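Local coordinates for protein ectoine dioxygenase (Sphingopyxis alaskensis, PDB 4MHR) that catalyses the iron- and 2-oxoglutarate-dependent hydroxylation of the compatible solute L-ectoine to 5-hydroxyectoine, at residues N139-F144 / F262-A267. Numbering follows the deposited sequence.
Sequences NYKPGF and FPRANA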
ATOM      1  N   ASN A 139      10.493   3.170  -0.397  1.00 30.75           N
ATOM      2  CA  ASN A 139      10.870   3.092   1.020  1.00 34.28           C
ATOM      3  C   ASN A 139      12.162   2.332   1.247  1.00 37.86           C
ATOM      4  O   ASN A 139      12.385   1.287   0.618  1.00 36.43           O
ATOM      5  CB  ASN A 139       9.804   2.377   1.801  1.00 33.91           C
ATOM      6  CG  ASN A 139       8.475   3.062   1.712  1.00 41.48           C
ATOM      7  OD1 ASN A 139       7.436   2.463   1.341  1.00 42.88           O
ATOM      8  ND2 ASN A 139       8.482   4.332   2.050  1.00 42.32           N
ATOM      9  N   TYR A 140      12.954   2.835   2.194  1.00 36.74           N
ATOM     10  CA  TYR A 140      14.205   2.208   2.649  1.00 36.96           C
ATOM     11  C   TYR A 140      14.288   2.286   4.146  1.00 43.49           C
ATOM     12  O   TYR A 140      14.189   3.371   4.748  1.00 41.52           O
ATOM     13  CB  TYR A 140      15.368   2.928   2.098  1.00 40.84           C
ATOM     14  CG  TYR A 140      16.677   2.368   2.577  1.00 43.63           C
ATOM     15  CD1 TYR A 140      17.374   2.945   3.673  1.00 43.96           C
ATOM     16  CD2 TYR A 140      17.212   1.272   1.960  1.00 39.11           C
ATOM     17  CE1 TYR A 140      18.573   2.416   4.087  1.00 45.98           C
ATOM     18  CE2 TYR A 140      18.398   0.731   2.378  1.00 41.63           C
ATOM     19  CZ  TYR A 140      19.072   1.303   3.406  1.00 41.65           C
ATOM     20  OH  TYR A 140      20.244   0.740   3.748  1.00 52.23           O
ATOM     21  N   LYS A 141      14.414   1.136   4.771  1.00 38.91           N
ATOM     22  CA  LYS A 141      14.421   1.037   6.247  1.00 39.82           C
ATOM     23  C   LYS A 141      15.772   0.368   6.529  1.00 38.75           C
ATOM     24  O   LYS A 141      15.957  -0.824   6.180  1.00 34.16           O
ATOM     25  CB  LYS A 141      13.267   0.164   6.731  1.00 42.14           C
ATOM     26  CG  LYS A 141      13.387  -0.421   8.146  1.00 49.90           C
ATOM     27  CD  LYS A 141      12.489  -1.644   8.352  1.00 57.48           C
ATOM     28  CE  LYS A 141      11.879  -1.678   9.740  1.00 54.86           C
ATOM     29  NZ  LYS A 141      10.541  -2.346   9.707  1.00 53.98           N
ATOM     30  N   PRO A 142      16.728   1.134   7.059  1.00 35.07           N
ATOM     31  CA  PRO A 142      18.053   0.542   7.251  1.00 38.73           C
ATOM     32  C   PRO A 142      18.089  -0.573   8.287  1.00 29.66           C
ATOM     33  O   PRO A 142      17.240  -0.668   9.149  1.00 33.82           O
ATOM     34  CB  PRO A 142      18.873   1.709   7.804  1.00 36.79           C
ATOM     35  CG  PRO A 142      17.851   2.507   8.574  1.00 40.25           C
ATOM     36  CD  PRO A 142      16.650   2.479   7.674  1.00 40.18           C
ATOM     37  N   GLY A 143      19.133  -1.356   8.198  1.00 34.16           N
ATOM     38  CA  GLY A 143      19.501  -2.272   9.254  1.00 39.61           C
ATOM     39  C   GLY A 143      19.877  -1.528  10.508  1.00 37.17           C
ATOM     40  O   GLY A 143      20.121  -0.311  10.461  1.00 33.91           O
ATOM     41  N   PHE A 144      19.888  -2.263  11.623  1.00 34.48           N
ATOM     42  CA  PHE A 144      20.414  -1.837  12.947  1.00 33.01           C
ATOM     43  C   PHE A 144      19.583  -0.828  13.679  1.00 34.57           C
ATOM     44  O   PHE A 144      19.308  -0.986  14.895  1.00 36.56           O
ATOM     45  CB  PHE A 144      21.824  -1.305  12.849  1.00 29.84           C
ATOM     46  CG  PHE A 144      22.770  -2.244  12.252  1.00 34.88           C
ATOM     47  CD1 PHE A 144      23.229  -3.350  12.996  1.00 33.77           C
ATOM     48  CD2 PHE A 144      23.301  -1.996  11.004  1.00 34.04           C
ATOM     49  CE1 PHE A 144      24.155  -4.211  12.437  1.00 39.30           C
ATOM     50  CE2 PHE A 144      24.214  -2.876  10.448  1.00 39.12           C
ATOM     51  CZ  PHE A 144      24.661  -3.961  11.172  1.00 38.87           C
ATOM     52  N   PHE A 262      20.075  -6.396   8.181  1.00 33.26           N
ATOM     53  CA  PHE A 262      19.542  -6.590   6.827  1.00 33.93           C
ATOM     54  C   PHE A 262      18.451  -5.540   6.550  1.00 36.08           C
ATOM     55  O   PHE A 262      17.421  -5.558   7.235  1.00 31.80           O
ATOM     56  CB  PHE A 262      18.910  -7.977   6.710  1.00 37.17           C
ATOM     57  CG  PHE A 262      19.860  -9.108   7.022  1.00 42.35           C
ATOM     58  CD1 PHE A 262      21.115  -9.192   6.400  1.00 50.95           C
ATOM     59  CD2 PHE A 262      19.529 -10.063   7.959  1.00 48.02           C
ATOM     60  CE1 PHE A 262      21.991 -10.229   6.709  1.00 55.27           C
ATOM     61  CE2 PHE A 262      20.404 -11.098   8.270  1.00 47.68           C
ATOM     62  CZ  PHE A 262      21.621 -11.187   7.655  1.00 48.00           C
ATOM     63  N   PRO A 263      18.654  -4.646   5.549  1.00 34.80           N
ATOM     64  CA  PRO A 263      17.736  -3.544   5.236  1.00 36.17           C
ATOM     65  C   PRO A 263      16.426  -4.059   4.638  1.00 38.07           C
ATOM     66  O   PRO A 263      16.344  -5.177   4.180  1.00 39.72           O
ATOM     67  CB  PRO A 263      18.481  -2.771   4.166  1.00 38.33           C
ATOM     68  CG  PRO A 263      19.175  -3.864   3.403  1.00 41.08           C
ATOM     69  CD  PRO A 263      19.687  -4.757   4.515  1.00 39.43           C
ATOM     70  N   ARG A 264      15.401  -3.246   4.701  1.00 35.79           N
ATOM     71  CA  ARG A 264      14.144  -3.498   3.980  1.00 42.36           C
ATOM     72  C   ARG A 264      13.961  -2.404   2.989  1.00 39.50           C
ATOM     73  O   ARG A 264      14.232  -1.231   3.307  1.00 33.63           O
ATOM     74  CB  ARG A 264      12.951  -3.414   4.922  1.00 48.39           C
ATOM     75  CG  ARG A 264      12.651  -4.702   5.631  1.00 58.54           C
ATOM     76  CD  ARG A 264      11.312  -4.577   6.343  1.00 73.85           C
ATOM     77  NE  ARG A 264      10.150  -4.722   5.444  1.00 79.44           N
ATOM     78  CZ  ARG A 264       9.257  -3.773   5.124  1.00 86.46           C
ATOM     79  NH1 ARG A 264       9.340  -2.526   5.591  1.00 89.99           N
ATOM     80  NH2 ARG A 264       8.253  -4.085   4.300  1.00 88.65           N
ATOM     81  N   ALA A 265      13.508  -2.765   1.796  1.00 32.51           N
ATOM     82  CA  ALA A 265      13.285  -1.772   0.767  1.00 26.71           C
ATOM     83  C   ALA A 265      12.120  -2.282  -0.129  1.00 29.09           C
ATOM     84  O   ALA A 265      12.091  -3.445  -0.518  1.00 29.77           O
ATOM     85  CB  ALA A 265      14.568  -1.571  -0.055  1.00 25.69           C
ATOM     86  N   ASN A 266      11.193  -1.397  -0.449  1.00 25.02           N
ATOM     87  CA  ASN A 266      10.099  -1.723  -1.299  1.00 26.93           C
ATOM     88  C   ASN A 266       9.651  -0.518  -2.036  1.00 30.64           C
ATOM     89  O   ASN A 266       9.943   0.650  -1.605  1.00 31.33           O
ATOM     90  CB  ASN A 266       8.952  -2.284  -0.481  1.00 33.39           C
ATOM     91  CG  ASN A 266       8.215  -1.222   0.280  1.00 37.13           C
ATOM     92  OD1 ASN A 266       8.813  -0.408   0.944  1.00 45.46           O
ATOM     93  ND2 ASN A 266       6.909  -1.179   0.119  1.00 43.79           N
ATOM     94  N   ALA A 267       9.005  -0.794  -3.173  1.00 25.19           N
ATOM     95  CA  ALA A 267       8.227   0.179  -3.899  1.00 27.88           C
ATOM     96  C   ALA A 267       6.739  -0.063  -3.560  1.00 29.95           C
ATOM     97  O   ALA A 267       6.219  -1.167  -3.754  1.00 29.01           O
ATOM     98  CB  ALA A 267       8.499   0.002  -5.385  1.00 27.91           C
TER
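Two neighbouring antiparallel strands of the cupin fold's larger sheet pair here, Asn-139 to Lys-141 against Arg-264 to Asn-266, and set the 2-oxoglutarate-binding Lys-141 across from Arg-264. Asn-139/Asn-266 and Lys-141/Arg-264 are hydrogen-bonded pairs: Asn-139 N reaches Asn-266 O at 2.8 Å, and Arg-264 N reaches Lys-141 O at 2.9 Å. Between them Tyr-140 and Ala-265 form a non-hydrogen-bonded pair, where Ala-265 CA lies 3.2 Å from Asn-139 O in a CA-H...O contact. On one face the aliphatic chains of Lys-141 and Arg-264 cross at a slant, CD to CD at 3.7 Å. Lys-141 NZ and Arg-264 NH1 lie 4.3 Å apart; Lys-141 NZ hydrogen-bonds to Asn-256 O and Gly-184 O, Arg-264 NE to Asn-179 OD1. On the opposite face, with CG anti to the backbone N (chi1 178°) and beside the carbonyl carbon, the Tyr-140 ring meets Pro-263 obliquely, CE2 to CB at 3.9 Å. An alanine in place of Tyr-140 would probably leave Pro-263 CB without this aromatic cover. Strand 131-141 is flanked on its other edge by strand 97-101, where a backbone hydrogen bond joins Tyr-140 and Arg-98, and strand 264-273 by strand 169-175.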